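Local coordinates for protein (o6-methylguanine-dna methyltransferase) (Thermococcus kodakarensis, PDB 1MGT) that repairs O6-methylguanine and O4-methylthymine in DNA by transferring the methyl group irreversibly to one of its own cysteines, a suicide reaction, at residues L2-F7 and V13-V18; K69-E74 and K160-E165; R82-E87 and I137-H142. All blocks are in the same frame, centred on the assembly; numbering follows the deposited sequence.

Contact 1: L2-F7 and V13-V18; sequences LSVEKF and VVWIGV. With SO4 (sulfate ion), chain C.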
loop_
_atom_site.group_PDB
_atom_site.type_symbol
_atom_site.label_atom_id
_atom_site.label_comp_id
_atom_site.label_asym_id
_atom_site.label_seq_id
_atom_site.Cartn_x
_atom_site.Cartn_y
_atom_site.Cartn_z
ATOM N N LEU A 2 -5.616 2.303 -15.761
ATOM C CA LEU A 2 -6.216 2.308 -14.418
ATOM C C LEU A 2 -7.392 1.366 -14.349
ATOM O O LEU A 2 -8.267 1.312 -15.244
ATOM C CB LEU A 2 -6.678 3.756 -14.132
ATOM C CG LEU A 2 -7.530 3.945 -12.860
ATOM C CD1 LEU A 2 -6.685 3.683 -11.619
ATOM C CD2 LEU A 2 -8.065 5.363 -12.792
ATOM N N SER A 3 -7.493 0.588 -13.265
ATOM C CA SER A 3 -8.578 -0.321 -13.033
ATOM C C SER A 3 -9.162 0.040 -11.651
ATOM O O SER A 3 -8.357 0.204 -10.729
ATOM C CB SER A 3 -8.226 -1.804 -13.010
ATOM O OG SER A 3 -7.728 -2.227 -14.251
ATOM N N VAL A 4 -10.469 0.176 -11.594
ATOM C CA VAL A 4 -11.142 0.543 -10.336
ATOM C C VAL A 4 -12.258 -0.453 -10.061
ATOM O O VAL A 4 -13.048 -0.756 -10.964
ATOM C CB VAL A 4 -11.689 1.968 -10.406
ATOM C CG1 VAL A 4 -12.625 2.298 -9.253
ATOM C CG2 VAL A 4 -10.545 2.996 -10.408
ATOM N N GLU A 5 -12.341 -0.959 -8.813
ATOM C CA GLU A 5 -13.402 -1.915 -8.516
ATOM C C GLU A 5 -13.840 -1.755 -7.057
ATOM O O GLU A 5 -13.050 -1.360 -6.202
ATOM C CB GLU A 5 -12.929 -3.348 -8.781
ATOM C CG GLU A 5 -13.987 -4.390 -8.548
ATOM C CD GLU A 5 -13.642 -5.785 -9.005
ATOM O OE1 GLU A 5 -12.602 -5.993 -9.657
ATOM O OE2 GLU A 5 -14.439 -6.706 -8.671
ATOM N N LYS A 6 -15.116 -2.014 -6.824
ATOM C CA LYS A 6 -15.659 -1.882 -5.455
ATOM C C LYS A 6 -15.856 -3.280 -4.896
ATOM O O LYS A 6 -16.168 -4.218 -5.649
ATOM C CB LYS A 6 -16.951 -1.110 -5.583
ATOM C CG LYS A 6 -17.997 -1.198 -4.506
ATOM C CD LYS A 6 -19.272 -0.547 -5.044
ATOM C CE LYS A 6 -20.421 -0.623 -4.065
ATOM N NZ LYS A 6 -21.686 -0.278 -4.793
ATOM N N PHE A 7 -15.585 -3.464 -3.604
ATOM C CA PHE A 7 -15.738 -4.764 -2.968
ATOM C C PHE A 7 -16.500 -4.568 -1.656
ATOM O O PHE A 7 -16.378 -3.519 -1.010
ATOM C CB PHE A 7 -14.365 -5.383 -2.581
ATOM C CG PHE A 7 -13.514 -5.629 -3.816
ATOM C CD1 PHE A 7 -12.669 -4.648 -4.294
ATOM C CD2 PHE A 7 -13.625 -6.833 -4.484
ATOM C CE1 PHE A 7 -11.911 -4.900 -5.440
ATOM C CE2 PHE A 7 -12.882 -7.078 -5.627
ATOM C CZ PHE A 7 -12.025 -6.089 -6.103
ATOM N N VAL A 13 -17.792 -0.879 2.476
ATOM C CA VAL A 13 -17.529 -0.959 1.038
ATOM C C VAL A 13 -16.090 -0.453 0.862
ATOM O O VAL A 13 -15.786 0.544 1.518
ATOM C CB VAL A 13 -18.496 -0.112 0.212
ATOM C CG1 VAL A 13 -18.022 0.007 -1.221
ATOM C CG2 VAL A 13 -19.889 -0.790 0.196
ATOM N N VAL A 14 -15.277 -1.163 0.133
ATOM C CA VAL A 14 -13.901 -0.722 -0.093
ATOM C C VAL A 14 -13.689 -0.579 -1.617
ATOM O O VAL A 14 -13.951 -1.529 -2.343
ATOM C CB VAL A 14 -12.868 -1.752 0.417
ATOM C CG1 VAL A 14 -11.455 -1.314 0.102
ATOM C CG2 VAL A 14 -13.004 -1.903 1.948
ATOM N N TRP A 15 -13.181 0.564 -2.031
ATOM C CA TRP A 15 -12.890 0.808 -3.448
ATOM C C TRP A 15 -11.379 0.636 -3.650
ATOM O O TRP A 15 -10.634 1.194 -2.838
ATOM C CB TRP A 15 -13.243 2.277 -3.774
ATOM C CG TRP A 15 -14.730 2.463 -3.920
ATOM C CD1 TRP A 15 -15.644 2.709 -2.949
ATOM C CD2 TRP A 15 -15.448 2.398 -5.158
ATOM N NE1 TRP A 15 -16.903 2.797 -3.501
ATOM C CE2 TRP A 15 -16.811 2.618 -4.853
ATOM C CE3 TRP A 15 -15.060 2.171 -6.481
ATOM C CZ2 TRP A 15 -17.789 2.625 -5.843
ATOM C CZ3 TRP A 15 -16.049 2.177 -7.463
ATOM C CH2 TRP A 15 -17.393 2.400 -7.127
ATOM N N ILE A 16 -10.955 -0.094 -4.655
ATOM C CA ILE A 16 -9.522 -0.288 -4.887
ATOM C C ILE A 16 -9.189 0.179 -6.318
ATOM O O ILE A 16 -9.928 -0.181 -7.233
ATOM C CB ILE A 16 -9.131 -1.753 -4.683
ATOM C CG1 ILE A 16 -9.282 -2.165 -3.193
ATOM C CG2 ILE A 16 -7.689 -2.016 -5.110
ATOM C CD1 ILE A 16 -9.113 -3.679 -3.010
ATOM N N GLY A 17 -8.106 0.948 -6.447
ATOM C CA GLY A 17 -7.724 1.443 -7.783
ATOM C C GLY A 17 -6.289 0.972 -8.030
ATOM O O GLY A 17 -5.490 1.020 -7.091
ATOM N N VAL A 18 -5.977 0.483 -9.214
ATOM C CA VAL A 18 -4.639 0.013 -9.531
ATOM C C VAL A 18 -4.158 0.675 -10.846
ATOM O O VAL A 18 -4.882 0.609 -11.839
ATOM C CB VAL A 18 -4.584 -1.515 -9.704
ATOM C CG1 VAL A 18 -3.144 -1.967 -10.002
ATOM C CG2 VAL A 18 -5.074 -2.253 -8.447
HETATM S S SO4 C . -23.639 0.621 -1.881
HETATM O O1 SO4 C . -23.660 -0.271 -3.068
HETATM O O2 SO4 C . -24.922 1.401 -1.814
HETATM O O3 SO4 C . -22.499 1.580 -1.941
HETATM O O4 SO4 C . -23.513 -0.188 -0.619
#
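Lys6 lays its aliphatic chain across the indole of Trp15, with CB 3.6 Å from the centroid of the six-membered ring and only 2° off its normal, a CH-pi contact over the face. The two residues form a non-hydrogen-bonded pair of the antiparallel beta hairpin that opens the N-terminal domain, whose family belongs to the RNase H clan. The indole is met at its edge as well: Val4 CG1 lies 3.7 Å from Trp15 CE3, near the ring plane. With CG anti to the backbone N (chi1 159°) and the chain extended beyond it, Lys6 squeezes by Val13, where Lys6 CG and Val13 CG1 are tighter than usual at 3.5 Å. Six backbone hydrogen bonds tie the strands in register, two each for the pairs Ser3-Val18, Glu5-Ile16 and Phe7-Val14. On the face that carries Phe7 and Ile16, Phe7 CE1 touches Ile16 CD1 at 3.9 Å, and Phe68 of helix 63-71 stacks on the Phe7 ring. Leu36 of helix 33-49 packs against Val4 and Trp15 on the other face, so the hairpin is held between two helices. Beyond the indole, Lys6 NZ donates a 2.6 Å hydrogen bond to O1 of a sulfate ion, probably from the crystallisation liquor, which Arg8 NH2 also binds.

Contact 2: K69-E74 and K160-E165; sequences KVLIGE and KKFLLE
Leu71 meets Leu163 through its branch point: CD2 of Leu163 lies 3.9 Å from Leu71 CG and 4.0 Å from Leu71 CD1, and the two side chains cross at about a right angle. The other methyl of Leu71, CD2, stands 4.4 Å from Phe162 CE2, a looser approach. One leucine thus spans two consecutive residues of helix 157-166, an example of a small apolar contact joining two parts of a protein: helix 63-71 belongs to the N-terminal region, helix 157-166 to the DNA-binding one. The side chain of Leu163 is about 7 Å from that of Cys141, the inferred nucleophile, so this packing lies close behind the active-site segment.

A second shell positions both partners. Phe162 also packs on Arg12 and Val14 of strand 12-20, and Leu163 on His142 and Tyr153. Beyond Leu71 the chain leaves the helical path at Gly73, whose positive phi (83°) completes a Schellman motif, with Glu74 N bonded to Lys69 O at 2.8 Å. The carbonyl oxygen of Leu71 accepts a hydrogen bond from Arg106 NH2. Earlier in helix 157-166, Lys160 NZ is hydrogen-bonded to the carbonyl oxygens of Val144, Ile150 and Tyr152, which would favour the protonated form of this buried amine.

The join itself is apolar, without a directional bond; the polar bonds named lie around it.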
loop_
_atom_site.group_PDB
_atom_site.type_symbol
_atom_site.label_atom_id
_atom_site.label_comp_id
_atom_site.label_asym_id
_atom_site.label_seq_id
_atom_site.Cartn_x
_atom_site.Cartn_y
_atom_site.Cartn_z
ATOM N N LYS A 69 -7.739 -9.878 -2.545
ATOM C CA LYS A 69 -7.390 -11.184 -1.974
ATOM C C LYS A 69 -6.260 -11.025 -0.952
ATOM O O LYS A 69 -6.257 -11.758 0.050
ATOM C CB LYS A 69 -6.968 -12.154 -3.068
ATOM C CG LYS A 69 -8.192 -12.732 -3.808
ATOM C CD LYS A 69 -7.687 -13.606 -4.943
ATOM C CE LYS A 69 -8.821 -14.166 -5.797
ATOM N NZ LYS A 69 -8.234 -15.124 -6.799
ATOM N N VAL A 70 -5.317 -10.106 -1.205
ATOM C CA VAL A 70 -4.262 -9.915 -0.183
ATOM C C VAL A 70 -4.879 -9.267 1.041
ATOM O O VAL A 70 -4.634 -9.623 2.207
ATOM C CB VAL A 70 -3.140 -9.012 -0.763
ATOM C CG1 VAL A 70 -2.138 -8.651 0.331
ATOM C CG2 VAL A 70 -2.464 -9.746 -1.901
ATOM N N LEU A 71 -5.740 -8.252 0.853
ATOM C CA LEU A 71 -6.393 -7.553 1.926
ATOM C C LEU A 71 -7.150 -8.504 2.869
ATOM O O LEU A 71 -7.045 -8.332 4.091
ATOM C CB LEU A 71 -7.431 -6.541 1.364
ATOM C CG LEU A 71 -7.999 -5.506 2.332
ATOM C CD1 LEU A 71 -8.482 -4.256 1.571
ATOM C CD2 LEU A 71 -9.163 -6.066 3.126
ATOM N N ILE A 72 -7.892 -9.458 2.314
ATOM C CA ILE A 72 -8.672 -10.360 3.167
ATOM C C ILE A 72 -7.898 -11.587 3.600
ATOM O O ILE A 72 -8.469 -12.460 4.279
ATOM C CB ILE A 72 -10.023 -10.745 2.522
ATOM C CG1 ILE A 72 -9.809 -11.540 1.253
ATOM C CG2 ILE A 72 -10.859 -9.494 2.255
ATOM C CD1 ILE A 72 -11.110 -12.040 0.606
ATOM N N GLY A 73 -6.628 -11.705 3.249
ATOM C CA GLY A 73 -5.777 -12.790 3.634
ATOM C C GLY A 73 -5.832 -14.052 2.831
ATOM O O GLY A 73 -5.380 -15.086 3.332
ATOM N N GLU A 74 -6.372 -14.020 1.618
ATOM C CA GLU A 74 -6.452 -15.192 0.754
ATOM C C GLU A 74 -5.132 -15.413 0.023
ATOM O O GLU A 74 -4.791 -16.512 -0.419
ATOM C CB GLU A 74 -7.560 -15.004 -0.299
ATOM C CG GLU A 74 -8.960 -15.045 0.267
ATOM C CD GLU A 74 -9.432 -16.458 0.594
ATOM O OE1 GLU A 74 -10.308 -16.585 1.455
ATOM O OE2 GLU A 74 -8.931 -17.435 -0.004
ATOM N N LYS A 160 -6.326 2.792 8.279
ATOM C CA LYS A 160 -5.287 1.961 8.950
ATOM C C LYS A 160 -5.911 1.012 9.970
ATOM O O LYS A 160 -5.591 -0.187 10.050
ATOM C CB LYS A 160 -4.255 2.853 9.643
ATOM C CG LYS A 160 -2.994 2.032 10.047
ATOM C CD LYS A 160 -1.980 3.000 10.657
ATOM C CE LYS A 160 -0.622 2.348 10.884
ATOM N NZ LYS A 160 0.351 3.345 11.412
ATOM N N LYS A 161 -6.826 1.523 10.766
ATOM C CA LYS A 161 -7.531 0.753 11.787
ATOM C C LYS A 161 -8.359 -0.365 11.190
ATOM O O LYS A 161 -8.440 -1.477 11.706
ATOM C CB LYS A 161 -8.440 1.677 12.603
ATOM C CG LYS A 161 -7.805 2.237 13.850
ATOM C CD LYS A 161 -8.657 3.290 14.533
ATOM C CE LYS A 161 -10.034 2.775 14.911
ATOM N NZ LYS A 161 -10.828 3.829 15.640
ATOM N N PHE A 162 -8.998 -0.090 10.048
ATOM C CA PHE A 162 -9.799 -1.090 9.363
ATOM C C PHE A 162 -8.943 -2.265 8.913
ATOM O O PHE A 162 -9.313 -3.442 9.061
ATOM C CB PHE A 162 -10.525 -0.434 8.185
ATOM C CG PHE A 162 -11.100 -1.416 7.216
ATOM C CD1 PHE A 162 -12.263 -2.091 7.500
ATOM C CD2 PHE A 162 -10.441 -1.654 6.012
ATOM C CE1 PHE A 162 -12.781 -3.010 6.592
ATOM C CE2 PHE A 162 -10.957 -2.558 5.106
ATOM C CZ PHE A 162 -12.121 -3.230 5.406
ATOM N N LEU A 163 -7.778 -1.945 8.318
ATOM C CA LEU A 163 -6.871 -2.966 7.883
ATOM C C LEU A 163 -6.352 -3.762 9.103
ATOM O O LEU A 163 -6.315 -4.979 9.018
ATOM C CB LEU A 163 -5.674 -2.406 7.109
ATOM C CG LEU A 163 -6.070 -1.808 5.714
ATOM C CD1 LEU A 163 -4.820 -1.309 5.021
ATOM C CD2 LEU A 163 -6.806 -2.862 4.912
ATOM N N LEU A 164 -6.003 -3.075 10.182
ATOM C CA LEU A 164 -5.503 -3.841 11.352
ATOM C C LEU A 164 -6.580 -4.731 11.924
ATOM O O LEU A 164 -6.322 -5.886 12.293
ATOM C CB LEU A 164 -4.915 -2.899 12.403
ATOM C CG LEU A 164 -3.580 -2.248 11.941
ATOM C CD1 LEU A 164 -3.138 -1.153 12.892
ATOM C CD2 LEU A 164 -2.508 -3.325 11.786
ATOM N N GLU A 165 -7.804 -4.229 11.992
ATOM C CA GLU A 165 -8.916 -5.008 12.531
ATOM C C GLU A 165 -9.161 -6.273 11.747
ATOM O O GLU A 165 -9.333 -7.379 12.289
ATOM C CB GLU A 165 -10.178 -4.125 12.574
ATOM C CG GLU A 165 -11.438 -4.974 12.793
ATOM C CD GLU A 165 -12.632 -4.152 13.222
ATOM O OE1 GLU A 165 -13.409 -4.664 14.064
ATOM O OE2 GLU A 165 -12.788 -3.013 12.726
#

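Contact 3: R82-E87 and I137-H142; sequences RELSFE and IVVPCH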
loop_
_atom_site.group_PDB
_atom_site.type_symbol
_atom_site.label_atom_id
_atom_site.label_comp_id
_atom_site.label_asym_id
_atom_site.label_seq_id
_atom_site.Cartn_x
_atom_site.Cartn_y
_atom_site.Cartn_z
ATOM N N ARG A 82 6.146 -10.024 -6.984
ATOM C CA ARG A 82 6.476 -10.177 -8.395
ATOM C C ARG A 82 5.598 -9.370 -9.348
ATOM O O ARG A 82 5.988 -9.178 -10.505
ATOM C CB ARG A 82 6.336 -11.679 -8.752
ATOM C CG ARG A 82 5.098 -12.264 -8.114
ATOM C CD ARG A 82 3.946 -12.490 -9.064
ATOM N NE ARG A 82 3.855 -13.879 -9.506
ATOM C CZ ARG A 82 4.775 -14.582 -10.137
ATOM N NH1 ARG A 82 4.531 -15.860 -10.475
ATOM N NH2 ARG A 82 5.954 -14.071 -10.458
ATOM N N GLU A 83 4.439 -8.916 -8.899
ATOM C CA GLU A 83 3.556 -8.124 -9.747
ATOM C C GLU A 83 3.920 -6.637 -9.731
ATOM O O GLU A 83 3.398 -5.883 -10.560
ATOM C CB GLU A 83 2.114 -8.222 -9.247
ATOM C CG GLU A 83 1.592 -9.607 -8.959
ATOM C CD GLU A 83 1.164 -10.350 -10.208
ATOM O OE1 GLU A 83 1.324 -9.797 -11.317
ATOM O OE2 GLU A 83 0.674 -11.487 -10.061
ATOM N N LEU A 84 4.769 -6.210 -8.812
ATOM C CA LEU A 84 5.150 -4.812 -8.676
ATOM C C LEU A 84 6.242 -4.356 -9.602
ATOM O O LEU A 84 7.280 -5.013 -9.709
ATOM C CB LEU A 84 5.588 -4.536 -7.210
ATOM C CG LEU A 84 4.537 -4.943 -6.167
ATOM C CD1 LEU A 84 5.060 -4.683 -4.751
ATOM C CD2 LEU A 84 3.225 -4.197 -6.383
ATOM N N SER A 85 6.076 -3.191 -10.248
ATOM C CA SER A 85 7.136 -2.743 -11.143
ATOM C C SER A 85 8.282 -2.046 -10.451
ATOM O O SER A 85 9.393 -1.989 -11.011
ATOM C CB SER A 85 6.556 -1.752 -12.184
ATOM O OG SER A 85 6.317 -0.532 -11.488
ATOM N N PHE A 86 8.088 -1.455 -9.275
ATOM C CA PHE A 86 9.076 -0.688 -8.563
ATOM C C PHE A 86 9.501 0.546 -9.349
ATOM O O PHE A 86 10.568 1.105 -9.100
ATOM C CB PHE A 86 10.310 -1.468 -8.068
ATOM C CG PHE A 86 9.879 -2.324 -6.885
ATOM C CD1 PHE A 86 9.611 -3.656 -7.051
ATOM C CD2 PHE A 86 9.731 -1.717 -5.641
ATOM C CE1 PHE A 86 9.196 -4.451 -5.991
ATOM C CE2 PHE A 86 9.310 -2.515 -4.586
ATOM C CZ PHE A 86 9.050 -3.846 -4.753
ATOM N N GLU A 87 8.670 0.996 -10.300
ATOM C CA GLU A 87 9.002 2.208 -11.046
ATOM C C GLU A 87 8.774 3.391 -10.100
ATOM O O GLU A 87 7.768 3.382 -9.381
ATOM C CB GLU A 87 8.068 2.368 -12.268
ATOM C CG GLU A 87 8.365 1.387 -13.386
ATOM C CD GLU A 87 7.387 1.469 -14.551
ATOM O OE1 GLU A 87 6.666 2.457 -14.720
ATOM O OE2 GLU A 87 7.296 0.518 -15.347
ATOM N N ILE A 137 -1.602 -1.712 1.155
ATOM C CA ILE A 137 -2.216 -3.005 1.264
ATOM C C ILE A 137 -1.201 -4.117 1.008
ATOM O O ILE A 137 -0.860 -4.885 1.924
ATOM C CB ILE A 137 -3.482 -3.266 0.443
ATOM C CG1 ILE A 137 -4.547 -2.187 0.723
ATOM C CG2 ILE A 137 -4.057 -4.666 0.736
ATOM C CD1 ILE A 137 -5.657 -2.211 -0.323
ATOM N N VAL A 138 -0.686 -4.227 -0.197
ATOM C CA VAL A 138 0.265 -5.271 -0.555
ATOM C C VAL A 138 1.582 -5.063 0.187
ATOM O O VAL A 138 2.076 -6.081 0.710
ATOM C CB VAL A 138 0.403 -5.404 -2.068
ATOM C CG1 VAL A 138 -1.005 -5.651 -2.661
ATOM C CG2 VAL A 138 0.953 -4.136 -2.678
ATOM N N VAL A 139 2.125 -3.875 0.215
ATOM C CA VAL A 139 3.382 -3.607 1.015
ATOM C C VAL A 139 2.704 -3.135 2.291
ATOM O O VAL A 139 1.997 -2.101 2.308
ATOM C CB VAL A 139 4.255 -2.545 0.352
ATOM C CG1 VAL A 139 5.279 -1.983 1.341
ATOM C CG2 VAL A 139 4.980 -3.168 -0.847
ATOM N N PRO A 140 2.743 -3.939 3.346
ATOM C CA PRO A 140 1.980 -3.624 4.535
ATOM C C PRO A 140 2.411 -2.571 5.464
ATOM O O PRO A 140 2.629 -2.842 6.685
ATOM C CB PRO A 140 1.824 -5.034 5.159
ATOM C CG PRO A 140 3.187 -5.614 4.929
ATOM C CD PRO A 140 3.493 -5.210 3.477
ATOM N N CYS A 141 2.418 -1.298 5.018
ATOM C CA CYS A 141 2.820 -0.191 5.861
ATOM C C CYS A 141 1.811 0.080 6.972
ATOM O O CYS A 141 2.178 0.769 7.943
ATOM C CB CYS A 141 3.103 1.058 5.013
ATOM S SG CYS A 141 1.624 1.659 4.186
ATOM N N HIS A 142 0.630 -0.514 6.917
ATOM C CA HIS A 142 -0.365 -0.335 7.983
ATOM C C HIS A 142 0.090 -1.123 9.232
ATOM O O HIS A 142 -0.460 -0.853 10.305
ATOM C CB HIS A 142 -1.736 -0.812 7.574
ATOM C CG HIS A 142 -1.797 -2.196 7.019
ATOM N ND1 HIS A 142 -1.346 -2.476 5.736
ATOM C CD2 HIS A 142 -2.224 -3.371 7.512
ATOM C CE1 HIS A 142 -1.497 -3.759 5.480
ATOM N NE2 HIS A 142 -2.045 -4.332 6.567
#
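Leu84 sets CG anti to its carbonyl carbon (chi1 -54°) and carries the chain on in extended form (chi2 178°), which spreads its two methyls toward neighbouring valines. CD1 lies 4.2 Å from Val139 CG2, and CD2 lies 4.3 Å from Val138 CG2. The CB atoms of all three residues point toward the opposing segment, yet the nearest backbones stay well apart, with 9.5 Å between Leu84 CA and Val138 CA. Methyl groups alone therefore bridge the gap between two loops.

The second of these loops is the active-site segment of the MGMT family, a Pro-Cys-His sequence. Pro140 is the centre of an inverse gamma turn, in which Cys141 N bonds back to Val139 O at 2.9 Å, and Cys141 is inferred to be the nucleophile that accepts the methyl group. The Ile137 carbonyl oxygen lies in the plane of the His142 ring, at its edge, while His142 NE2 is hydrogen-bonded to Glu167 OE1. Val139 also packs against Tyr97, Leu100 and Thr101 of helix 91-103, and Val138 O accepts from Asn77 ND2.

On the other side, Ser85 forms an ST turn, its OG taking the N-H of Glu87 at 3.0 Å and 163°. Backbone hydrogen bonds between Val24 and both Glu83 and Ser85 fasten this loop to strand 24-30.

The leucine-valine contact is apolar and modest in area, without a directional bond of its own. It helps to cover Val139 and Val138, two and three residues ahead of Cys141, and the bond from His142 to Glu167 lies outside this apolar patch.

How the contacts relate
Contact 1 comes first along the chain and is complete before the others begin; contact 2 then spans residues 69 to 165, and both segments of contact 3 fall within that interval. Their centres stand about 14 to 16 Å apart. Contact 1 belongs wholly to the N-terminal region, while contacts 2 and 3 each join it to the DNA-binding region. Contacts 1 and 2 touch where Val14 CG2 lies 3.8 Å from Phe162 CZ. Contact 2 reaches contact 3 through Leu163 CB, 3.6 Å from His142 CD2, and through Leu71 packing on Ile137. Hairpin, helix 157-166 and segment 137-142, which carries Cys141, thus form one continuous packed path; contacts 1 and 3 do not touch directly.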